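Local coordinates for glutathione S-transferase family protein (Populus trichocarpa, PDB 5F06) that probably catalyses the conjugation of glutathione to electrophilic compounds, releasing a halide ion from halogenated substrates, as a Phi-class glutathione transferase, at residues 128-131 and 132-136; 161-164 and 165-168; 94-97 and 98-102; 81-84 and 85-88. All coordinates share one frame; numbering follows the deposited sequence.

Contact 1 (128-131 and 132-136); sequences PDQT and IIDDN
Pro128 meets Ile133 at the start of helix 130-153, its CB lying 3.9 Å from Ile133 CD1. Asp129 follows as the N-cap. Its CG is anti to the backbone N (chi1 -174°), which carries the carboxylate across to the N-H groups of the first turn: OD1 receives Ile132 N at 3.1 Å from above the carboxylate plane, and Thr131 N adds a weak bond. The other oxygen, OD2, rests 3.6 Å from Ile132 CD1, and the Asp129 carbonyl opens the helical series by accepting Ile133 N. A leucine in place of Asp129 would probably leave the N-H of Ile132 without its side-chain acceptor and the helix without its cap.

Gln130 reaches one turn ahead through a chain bent at chi2. Its NE2 donates to Asp134 OD1 at 2.8 Å, in a nearly straight bond (163°) on the syn side of the carboxylate, although the amide and carboxylate planes are turned 50° apart. Thr131 contributes its carbonyl, which takes Asp135 N.

Ile132 and Ile133 face the preceding helix 90-120, touching Gln117, and Ile133 also reaches Phe118; Gln117 OE1 accepts Asp129 N, which ties the capped end to that helix.

Contact 2 (161-164 and 165-168); sequences FYSL and ADLH
Ser163 and Asp166 form a capping box at the start of helix 164-167. Ser163 OG accepts Ala165 N at 3.1 Å, and Asp166 OD2 returns the grip by taking Ser163 N at 3.0 Å on its anti lone pair. With chi1 of 83°, OG stands between the backbone N and the carbonyl carbon, near the N-H it caps. A hydrophobic staple, with Tyr162 just before the cap and Leu167 in the first turn, completes this well-known N-terminal motif of glutathione transferases.

Packing is close on this side. The tyrosine ring meets Asp166 CB obliquely, CE1 being 3.6 Å away, and its OH lies 3.3 Å from Leu167 CB. Replacing Tyr162 by an alanine is likely to open a gap beside Leu167 and undo the staple. Leu164 and His168 belong to the same tight part: Leu164 CD1 presses to 3.4 Å from His168 NE2, while the Leu164 carbonyl oxygen lies over one face of the imidazole, offset toward its rim; NE2 is itself bonded to Thr70 OG1.

On the looser side, at the partly exposed Phe161, a water bridges the two segments, donating to Phe161 O at 2.8 Å and to Asp166 OD2 and accepting from Ser163 OG. Asp166 OD1 is taken by Trp194 NE1 and Leu157 N, so this buried carboxylate probably remains ionised.

Helix 90-120 covers Ser163 and Ala165 through Val96 and Trp99, helix 11-22 touches Tyr162 and Leu167, and helix 66-76 meets Leu164 and His168.

Contact 3 (94-97 and 98-102); sequences ASVK and VWTEV
Ser95 and Trp99, one turn apart on the long helix 90-120 of the all-helical part of the transferase fold, are brought together by two different first torsions. Ser95 OG stands opposite its own backbone N (chi1 -174°), whereas the indole of Trp99 turns back beside its N, with CG anti to the carbonyl carbon (chi1 -71°). Trp99 CD1 thereby comes 3.2 Å from Ser95 O, which sits at the edge of the indole near its plane.

A water joins the two polar ends: it accepts from Trp99 NE1 at 2.8 Å, lying in the ring plane, and donates to Ser95 OG, whose stronger partner is the carbonyl of Ala158. Val98 CG1 and Val102 CG2 cover one face of the same indole toward its rim.

Other sides of the helix have other neighbours. Lys97 extends to Ser71 OG of the second subunit, where NZ is hydrogen-bonded, and Val98 and Val102 pack on Phe64 of that subunit, so this turn helps to build the dimer interface. Val96, by contrast, faces its own chain, touching Arg86 and Phe161, and its CG1 approaches Thr100 CG2 at 4.0 Å. The hydroxyl of Thr100 is folded in toward the backbone, OG1 lying 3.1 Å from Lys97 O and 3.2 Å from Val96 O.

Contact 4 (81-84 and 85-88); sequences GYDL and IRHE
Asp83 lays its carboxylate over the guanidinium of Arg86, the two planes stacked only 15° apart although the side chains cross at about a right angle. Asp83 OD2 hovers 3.6 Å above the centre of the guanidinium, so this long salt bridge works through charge alone, with no N-H aimed at the oxygen. The directed bond goes to the backbone instead: Arg86 NH1 donates to Asp83 O at 2.9 Å, in the carbonyl plane. Bends at chi2 and chi3 fold the arginine back to make this possible. NE forms a salt bridge with Glu92, and Phe161 adds a cation-pi contact.

The other carboxylate oxygen, OD1, gathers the following turn. His87 N meets it at 3.2 Å on the syn lone pair, His87 ND1 approaches at the edge of its ring in a weak bond, and Arg86 N gives a second weak one. The imidazole is turned 63° from the carboxylate. OD1 also receives a water that accepts from Ile85 N. A further water donates both to Asp83 OD2 and to Glu88 OE2, probably easing the proximity of two like charges 4.5 Å apart. One aspartate, at the centre of an inverse gamma turn, thus organises a loop that has no regular secondary structure.

This loop is the linker from helix 66-76 to helix 90-120, joining the thioredoxin-like and helical domains. Leu84 packs on Cys19 and Glu22 of helix 11-22 and on Leu167 of helix 164-167, while Ile85 touches Ala74 and Glu75 of helix 66-76.

How the contacts relate
Contacts 2, 3 and 4 form one connected region, whereas contact 1 stands apart, its nearest atoms about 13 Å from those of contact 3. Contact 2 is the hub. Toward contact 4, Tyr162 O lies 2.6 Å from Tyr82 OH and Leu164 N lies 3.0 Å from Leu84 O, both probable hydrogen bonds; toward contact 3 it packs, with Ser163 CB 3.5 Å from Val96 CG2. Val96 also touches Arg86, closing the triangle. The glutathione site borders this region: the side chain of His168 lies about 4 Å from that of the glutathione-binding Arg67, and that of Glu101 about 6 Å from a bound glutathione. Contact 1 lies away from these sites.

Contact 1 (128-131 and 132-136)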
loop_
_atom_site.group_PDB
_atom_site.type_symbol
_atom_site.label_atom_id
_atom_site.label_comp_id
_atom_site.label_asym_id
_atom_site.label_seq_id
_atom_site.Cartn_x
_atom_site.Cartn_y
_atom_site.Cartn_z
ATOM N N PRO A 128 -24.852 3.262 -11.016
ATOM C CA PRO A 128 -23.505 3.832 -10.963
ATOM C C PRO A 128 -23.537 5.350 -10.819
ATOM O O PRO A 128 -24.347 6.016 -11.468
ATOM C CB PRO A 128 -22.896 3.419 -12.304
ATOM C CG PRO A 128 -23.627 2.184 -12.681
ATOM C CD PRO A 128 -25.025 2.368 -12.177
ATOM N N ASP A 129 -22.674 5.879 -9.961
ATOM C CA ASP A 129 -22.597 7.314 -9.723
ATOM C C ASP A 129 -21.630 7.933 -10.720
ATOM O O ASP A 129 -20.419 7.767 -10.597
ATOM C CB ASP A 129 -22.153 7.592 -8.282
ATOM C CG ASP A 129 -22.202 9.068 -7.917
ATOM O OD1 ASP A 129 -21.833 9.917 -8.757
ATOM O OD2 ASP A 129 -22.607 9.380 -6.777
ATOM N N GLN A 130 -22.168 8.655 -11.699
ATOM C CA GLN A 130 -21.352 9.187 -12.786
ATOM C C GLN A 130 -20.361 10.232 -12.285
ATOM O O GLN A 130 -19.273 10.382 -12.844
ATOM C CB GLN A 130 -22.235 9.794 -13.877
ATOM C CG GLN A 130 -21.499 10.061 -15.181
ATOM C CD GLN A 130 -21.071 8.785 -15.882
ATOM O OE1 GLN A 130 -21.859 7.849 -16.029
ATOM N NE2 GLN A 130 -19.816 8.738 -16.314
ATOM N N THR A 131 -20.742 10.950 -11.231
ATOM C CA THR A 131 -19.858 11.938 -10.620
ATOM C C THR A 131 -18.606 11.273 -10.048
ATOM O O THR A 131 -17.490 11.743 -10.264
ATOM C CB THR A 131 -20.583 12.729 -9.501
ATOM O OG1 THR A 131 -21.753 13.356 -10.038
ATOM C CG2 THR A 131 -19.672 13.795 -8.904
ATOM N N ILE A 132 -18.791 10.176 -9.319
ATOM C CA ILE A 132 -17.665 9.459 -8.731
ATOM C C ILE A 132 -16.824 8.830 -9.841
ATOM O O ILE A 132 -15.598 8.841 -9.775
ATOM C CB ILE A 132 -18.147 8.387 -7.732
ATOM C CG1 ILE A 132 -18.864 9.070 -6.563
ATOM C CG2 ILE A 132 -16.971 7.545 -7.220
ATOM C CD1 ILE A 132 -19.479 8.119 -5.555
ATOM N N ILE A 133 -17.484 8.304 -10.870
ATOM C CA ILE A 133 -16.782 7.753 -12.029
ATOM C C ILE A 133 -15.922 8.828 -12.702
ATOM O O ILE A 133 -14.718 8.639 -12.883
ATOM C CB ILE A 133 -17.772 7.153 -13.057
ATOM C CG1 ILE A 133 -18.472 5.931 -12.453
ATOM C CG2 ILE A 133 -17.053 6.750 -14.355
ATOM C CD1 ILE A 133 -19.659 5.434 -13.260
ATOM N N ASP A 134 -16.534 9.954 -13.057
ATOM C CA ASP A 134 -15.838 10.996 -13.814
ATOM C C ASP A 134 -14.650 11.562 -13.044
ATOM O O ASP A 134 -13.572 11.763 -13.605
ATOM C CB ASP A 134 -16.800 12.130 -14.181
ATOM C CG ASP A 134 -17.855 11.702 -15.183
ATOM O OD1 ASP A 134 -17.767 10.570 -15.703
ATOM O OD2 ASP A 134 -18.770 12.506 -15.458
ATOM N N ASP A 135 -14.854 11.825 -11.759
ATOM C CA ASP A 135 -13.799 12.358 -10.906
ATOM C C ASP A 135 -12.576 11.440 -10.884
ATOM O O ASP A 135 -11.438 11.894 -10.999
ATOM C CB ASP A 135 -14.326 12.555 -9.487
ATOM C CG ASP A 135 -13.279 13.107 -8.547
ATOM O OD1 ASP A 135 -12.504 13.993 -8.967
ATOM O OD2 ASP A 135 -13.232 12.654 -7.383
ATOM N N ASN A 136 -12.816 10.144 -10.739
ATOM C CA ASN A 136 -11.720 9.195 -10.605
ATOM C C ASN A 136 -11.107 8.825 -11.957
ATOM O O ASN A 136 -9.939 8.442 -12.029
ATOM C CB ASN A 136 -12.199 7.948 -9.869
ATOM C CG ASN A 136 -12.346 8.181 -8.376
ATOM O OD1 ASN A 136 -11.359 8.192 -7.641
ATOM N ND2 ASN A 136 -13.579 8.377 -7.920
#

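Contact 2 (161-164 and 165-168)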
loop_
_atom_site.group_PDB
_atom_site.type_symbol
_atom_site.label_atom_id
_atom_site.label_comp_id
_atom_site.label_asym_id
_atom_site.label_seq_id
_atom_site.Cartn_x
_atom_site.Cartn_y
_atom_site.Cartn_z
ATOM N N PHE A 161 11.646 -5.455 -17.373
ATOM C CA PHE A 161 11.266 -6.797 -16.939
ATOM C C PHE A 161 9.887 -6.742 -16.302
ATOM O O PHE A 161 9.559 -5.782 -15.603
ATOM C CB PHE A 161 12.277 -7.358 -15.939
ATOM C CG PHE A 161 12.562 -6.427 -14.795
ATOM C CD1 PHE A 161 11.763 -6.434 -13.661
ATOM C CD2 PHE A 161 13.615 -5.525 -14.863
ATOM C CE1 PHE A 161 12.016 -5.569 -12.618
ATOM C CE2 PHE A 161 13.870 -4.659 -13.819
ATOM C CZ PHE A 161 13.069 -4.683 -12.697
ATOM N N TYR A 162 9.077 -7.764 -16.554
ATOM C CA TYR A 162 7.812 -7.916 -15.852
ATOM C C TYR A 162 8.095 -8.138 -14.368
ATOM O O TYR A 162 9.057 -8.822 -14.016
ATOM C CB TYR A 162 7.018 -9.079 -16.437
ATOM C CG TYR A 162 5.647 -9.280 -15.836
ATOM C CD1 TYR A 162 4.610 -8.397 -16.108
ATOM C CD2 TYR A 162 5.381 -10.367 -15.013
ATOM C CE1 TYR A 162 3.354 -8.586 -15.573
ATOM C CE2 TYR A 162 4.126 -10.563 -14.471
ATOM C CZ TYR A 162 3.116 -9.673 -14.754
ATOM O OH TYR A 162 1.866 -9.874 -14.215
ATOM N N SER A 163 7.276 -7.549 -13.500
ATOM C CA SER A 163 7.454 -7.724 -12.061
ATOM C C SER A 163 6.134 -7.695 -11.293
ATOM O O SER A 163 5.063 -7.515 -11.873
ATOM C CB SER A 163 8.382 -6.644 -11.508
ATOM O OG SER A 163 7.670 -5.446 -11.258
ATOM N N LEU A 164 6.232 -7.876 -9.982
ATOM C CA LEU A 164 5.073 -7.833 -9.098
ATOM C C LEU A 164 4.335 -6.498 -9.212
ATOM O O LEU A 164 3.118 -6.436 -9.031
ATOM C CB LEU A 164 5.509 -8.073 -7.650
ATOM C CG LEU A 164 4.379 -8.269 -6.640
ATOM C CD1 LEU A 164 3.635 -9.577 -6.895
ATOM C CD2 LEU A 164 4.942 -8.227 -5.226
ATOM N N ALA A 165 5.079 -5.436 -9.516
ATOM C CA ALA A 165 4.498 -4.108 -9.696
ATOM C C ALA A 165 3.433 -4.114 -10.786
ATOM O O ALA A 165 2.320 -3.640 -10.571
ATOM C CB ALA A 165 5.587 -3.088 -10.023
ATOM N N ASP A 166 3.775 -4.648 -11.956
ATOM C CA ASP A 166 2.820 -4.731 -13.054
ATOM C C ASP A 166 1.658 -5.649 -12.690
ATOM O O ASP A 166 0.493 -5.307 -12.900
ATOM C CB ASP A 166 3.502 -5.235 -14.325
ATOM C CG ASP A 166 4.802 -4.519 -14.609
ATOM O OD1 ASP A 166 4.767 -3.424 -15.215
ATOM O OD2 ASP A 166 5.860 -5.060 -14.219
ATOM N N LEU A 167 1.994 -6.812 -12.140
ATOM C CA LEU A 167 1.011 -7.835 -11.800
ATOM C C LEU A 167 -0.138 -7.287 -10.963
ATOM O O LEU A 167 -1.307 -7.603 -11.213
ATOM C CB LEU A 167 1.693 -8.987 -11.053
ATOM C CG LEU A 167 0.808 -10.191 -10.705
ATOM C CD1 LEU A 167 1.622 -11.473 -10.731
ATOM C CD2 LEU A 167 0.116 -10.034 -9.348
ATOM N N HIS A 168 0.187 -6.465 -9.970
ATOM C CA HIS A 168 -0.834 -5.964 -9.061
ATOM C C HIS A 168 -1.896 -5.131 -9.776
ATOM O O HIS A 168 -2.990 -4.954 -9.248
ATOM C CB HIS A 168 -0.198 -5.146 -7.934
ATOM C CG HIS A 168 0.452 -5.987 -6.885
ATOM N ND1 HIS A 168 1.205 -5.453 -5.863
ATOM C CD2 HIS A 168 0.457 -7.329 -6.697
ATOM C CE1 HIS A 168 1.651 -6.430 -5.092
ATOM N NE2 HIS A 168 1.212 -7.577 -5.575
HETATM O O HOH W 1 8.146 -4.165 -13.859
#

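Contact 3 (94-97 and 98-102)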
loop_
_atom_site.group_PDB
_atom_site.type_symbol
_atom_site.label_atom_id
_atom_site.label_comp_id
_atom_site.label_asym_id
_atom_site.label_seq_id
_atom_site.Cartn_x
_atom_site.Cartn_y
_atom_site.Cartn_z
ATOM N N ALA A 94 14.642 -3.066 -5.795
ATOM C CA ALA A 94 14.286 -1.792 -5.185
ATOM C C ALA A 94 13.237 -1.068 -6.022
ATOM O O ALA A 94 12.267 -0.531 -5.491
ATOM C CB ALA A 94 15.519 -0.927 -5.013
ATOM N N SER A 95 13.440 -1.061 -7.335
ATOM C CA SER A 95 12.508 -0.421 -8.253
ATOM C C SER A 95 11.126 -1.069 -8.184
ATOM O O SER A 95 10.105 -0.389 -8.274
ATOM C CB SER A 95 13.045 -0.486 -9.682
ATOM O OG SER A 95 12.227 0.258 -10.562
ATOM N N VAL A 96 11.094 -2.387 -8.026
ATOM C CA VAL A 96 9.828 -3.089 -7.879
ATOM C C VAL A 96 9.104 -2.566 -6.642
ATOM O O VAL A 96 7.903 -2.309 -6.695
ATOM C CB VAL A 96 10.026 -4.621 -7.787
ATOM C CG1 VAL A 96 8.722 -5.333 -7.387
ATOM C CG2 VAL A 96 10.531 -5.163 -9.111
ATOM N N LYS A 97 9.835 -2.376 -5.544
ATOM C CA LYS A 97 9.236 -1.859 -4.312
ATOM C C LYS A 97 8.623 -0.479 -4.535
ATOM O O LYS A 97 7.557 -0.166 -3.997
ATOM C CB LYS A 97 10.274 -1.791 -3.185
ATOM C CG LYS A 97 10.723 -3.146 -2.671
ATOM C CD LYS A 97 11.666 -3.024 -1.479
ATOM C CE LYS A 97 11.988 -4.390 -0.888
ATOM N NZ LYS A 97 10.753 -5.140 -0.508
ATOM N N VAL A 98 9.298 0.346 -5.331
ATOM C CA VAL A 98 8.801 1.682 -5.626
ATOM C C VAL A 98 7.449 1.595 -6.323
ATOM O O VAL A 98 6.478 2.221 -5.895
ATOM C CB VAL A 98 9.790 2.478 -6.504
ATOM C CG1 VAL A 98 9.172 3.784 -6.985
ATOM C CG2 VAL A 98 11.076 2.759 -5.730
ATOM N N TRP A 99 7.376 0.792 -7.379
ATOM C CA TRP A 99 6.197 0.800 -8.225
ATOM C C TRP A 99 5.063 -0.075 -7.693
ATOM O O TRP A 99 3.916 0.127 -8.090
ATOM C CB TRP A 99 6.593 0.409 -9.650
ATOM C CG TRP A 99 7.377 1.524 -10.266
ATOM C CD1 TRP A 99 8.735 1.658 -10.285
ATOM C CD2 TRP A 99 6.848 2.696 -10.901
ATOM N NE1 TRP A 99 9.083 2.835 -10.904
ATOM C CE2 TRP A 99 7.947 3.488 -11.292
ATOM C CE3 TRP A 99 5.556 3.147 -11.182
ATOM C CZ2 TRP A 99 7.789 4.702 -11.956
ATOM C CZ3 TRP A 99 5.403 4.355 -11.838
ATOM C CH2 TRP A 99 6.512 5.120 -12.215
ATOM N N THR A 100 5.349 -0.997 -6.772
ATOM C CA THR A 100 4.256 -1.664 -6.056
ATOM C C THR A 100 3.616 -0.672 -5.095
ATOM O O THR A 100 2.407 -0.725 -4.862
ATOM C CB THR A 100 4.693 -2.925 -5.261
ATOM O OG1 THR A 100 5.718 -2.599 -4.313
ATOM C CG2 THR A 100 5.184 -4.025 -6.200
ATOM N N GLU A 101 4.418 0.238 -4.546
ATOM C CA GLU A 101 3.882 1.256 -3.653
ATOM C C GLU A 101 3.091 2.282 -4.452
ATOM O O GLU A 101 2.098 2.804 -3.967
ATOM C CB GLU A 101 4.989 1.948 -2.857
ATOM C CG GLU A 101 5.511 1.120 -1.701
ATOM C CD GLU A 101 4.432 0.805 -0.681
ATOM O OE1 GLU A 101 3.676 1.727 -0.308
ATOM O OE2 GLU A 101 4.335 -0.368 -0.260
ATOM N N VAL A 102 3.527 2.557 -5.677
ATOM C CA VAL A 102 2.787 3.450 -6.560
ATOM C C VAL A 102 1.405 2.865 -6.842
ATOM O O VAL A 102 0.408 3.581 -6.831
ATOM C CB VAL A 102 3.542 3.696 -7.887
ATOM C CG1 VAL A 102 2.637 4.355 -8.932
ATOM C CG2 VAL A 102 4.770 4.550 -7.637
HETATM O O HOH W 2 11.848 3.347 -10.486
#

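Contact 4 (81-84 and 85-88)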
loop_
_atom_site.group_PDB
_atom_site.type_symbol
_atom_site.label_atom_id
_atom_site.label_comp_id
_atom_site.label_asym_id
_atom_site.label_seq_id
_atom_site.Cartn_x
_atom_site.Cartn_y
_atom_site.Cartn_z
ATOM N N GLY A 81 9.620 -20.686 -10.779
ATOM C CA GLY A 81 8.715 -19.965 -11.646
ATOM C C GLY A 81 9.296 -18.609 -12.000
ATOM O O GLY A 81 10.515 -18.443 -12.057
ATOM N N TYR A 82 8.430 -17.631 -12.234
ATOM C CA TYR A 82 8.904 -16.331 -12.681
ATOM C C TYR A 82 9.499 -15.495 -11.547
ATOM O O TYR A 82 9.036 -15.534 -10.411
ATOM C CB TYR A 82 7.783 -15.536 -13.353
ATOM C CG TYR A 82 8.319 -14.266 -13.954
ATOM C CD1 TYR A 82 8.903 -14.266 -15.211
ATOM C CD2 TYR A 82 8.288 -13.075 -13.242
ATOM C CE1 TYR A 82 9.420 -13.109 -15.755
ATOM C CE2 TYR A 82 8.804 -11.917 -13.776
ATOM C CZ TYR A 82 9.370 -11.938 -15.032
ATOM O OH TYR A 82 9.886 -10.780 -15.567
ATOM N N ASP A 83 10.523 -14.721 -11.896
ATOM C CA ASP A 83 11.242 -13.864 -10.958
ATOM C C ASP A 83 10.502 -12.542 -10.726
ATOM O O ASP A 83 10.843 -11.517 -11.322
ATOM C CB ASP A 83 12.653 -13.608 -11.499
ATOM C CG ASP A 83 13.516 -12.806 -10.549
ATOM O OD1 ASP A 83 13.130 -12.630 -9.374
ATOM O OD2 ASP A 83 14.598 -12.365 -10.987
ATOM N N LEU A 84 9.497 -12.572 -9.851
ATOM C CA LEU A 84 8.578 -11.443 -9.690
ATOM C C LEU A 84 9.150 -10.265 -8.895
ATOM O O LEU A 84 8.779 -9.119 -9.154
ATOM C CB LEU A 84 7.282 -11.904 -9.013
ATOM C CG LEU A 84 6.280 -12.689 -9.862
ATOM C CD1 LEU A 84 5.162 -13.243 -8.993
ATOM C CD2 LEU A 84 5.702 -11.806 -10.965
ATOM N N ILE A 85 10.026 -10.536 -7.924
ATOM C CA ILE A 85 10.564 -9.465 -7.080
ATOM C C ILE A 85 12.082 -9.305 -7.211
ATOM O O ILE A 85 12.698 -8.543 -6.466
ATOM C CB ILE A 85 10.192 -9.680 -5.594
ATOM C CG1 ILE A 85 10.738 -11.012 -5.067
ATOM C CG2 ILE A 85 8.670 -9.611 -5.431
ATOM C CD1 ILE A 85 10.627 -11.158 -3.555
ATOM N N ARG A 86 12.668 -10.013 -8.176
ATOM C CA ARG A 86 14.046 -9.775 -8.616
ATOM C C ARG A 86 15.073 -10.117 -7.529
ATOM O O ARG A 86 15.827 -9.261 -7.067
ATOM C CB ARG A 86 14.203 -8.320 -9.072
ATOM C CG ARG A 86 13.032 -7.799 -9.913
ATOM C CD ARG A 86 12.668 -8.736 -11.063
ATOM N NE ARG A 86 13.699 -8.793 -12.089
ATOM C CZ ARG A 86 13.645 -9.581 -13.159
ATOM N NH1 ARG A 86 12.607 -10.389 -13.345
ATOM N NH2 ARG A 86 14.625 -9.561 -14.047
ATOM N N HIS A 87 15.114 -11.393 -7.157
ATOM C CA HIS A 87 15.902 -11.851 -6.011
ATOM C C HIS A 87 17.418 -11.910 -6.236
ATOM O O HIS A 87 18.158 -12.261 -5.315
ATOM C CB HIS A 87 15.415 -13.239 -5.578
ATOM C CG HIS A 87 15.723 -14.323 -6.563
ATOM N ND1 HIS A 87 14.926 -14.583 -7.656
ATOM C CD2 HIS A 87 16.739 -15.215 -6.618
ATOM C CE1 HIS A 87 15.439 -15.587 -8.345
ATOM N NE2 HIS A 87 16.540 -15.989 -7.737
ATOM N N GLU A 88 17.888 -11.585 -7.437
ATOM C CA GLU A 88 19.328 -11.622 -7.714
ATOM C C GLU A 88 19.834 -10.315 -8.322
ATOM O O GLU A 88 20.929 -10.259 -8.884
ATOM C CB GLU A 88 19.665 -12.810 -8.625
ATOM C CG GLU A 88 18.733 -13.007 -9.812
ATOM C CD GLU A 88 19.036 -14.283 -10.591
ATOM O OE1 GLU A 88 19.844 -15.110 -10.109
ATOM O OE2 GLU A 88 18.462 -14.461 -11.687
HETATM O O HOH W 3 11.814 -13.254 -7.375
HETATM O O HOH W 4 15.760 -13.656 -13.050
#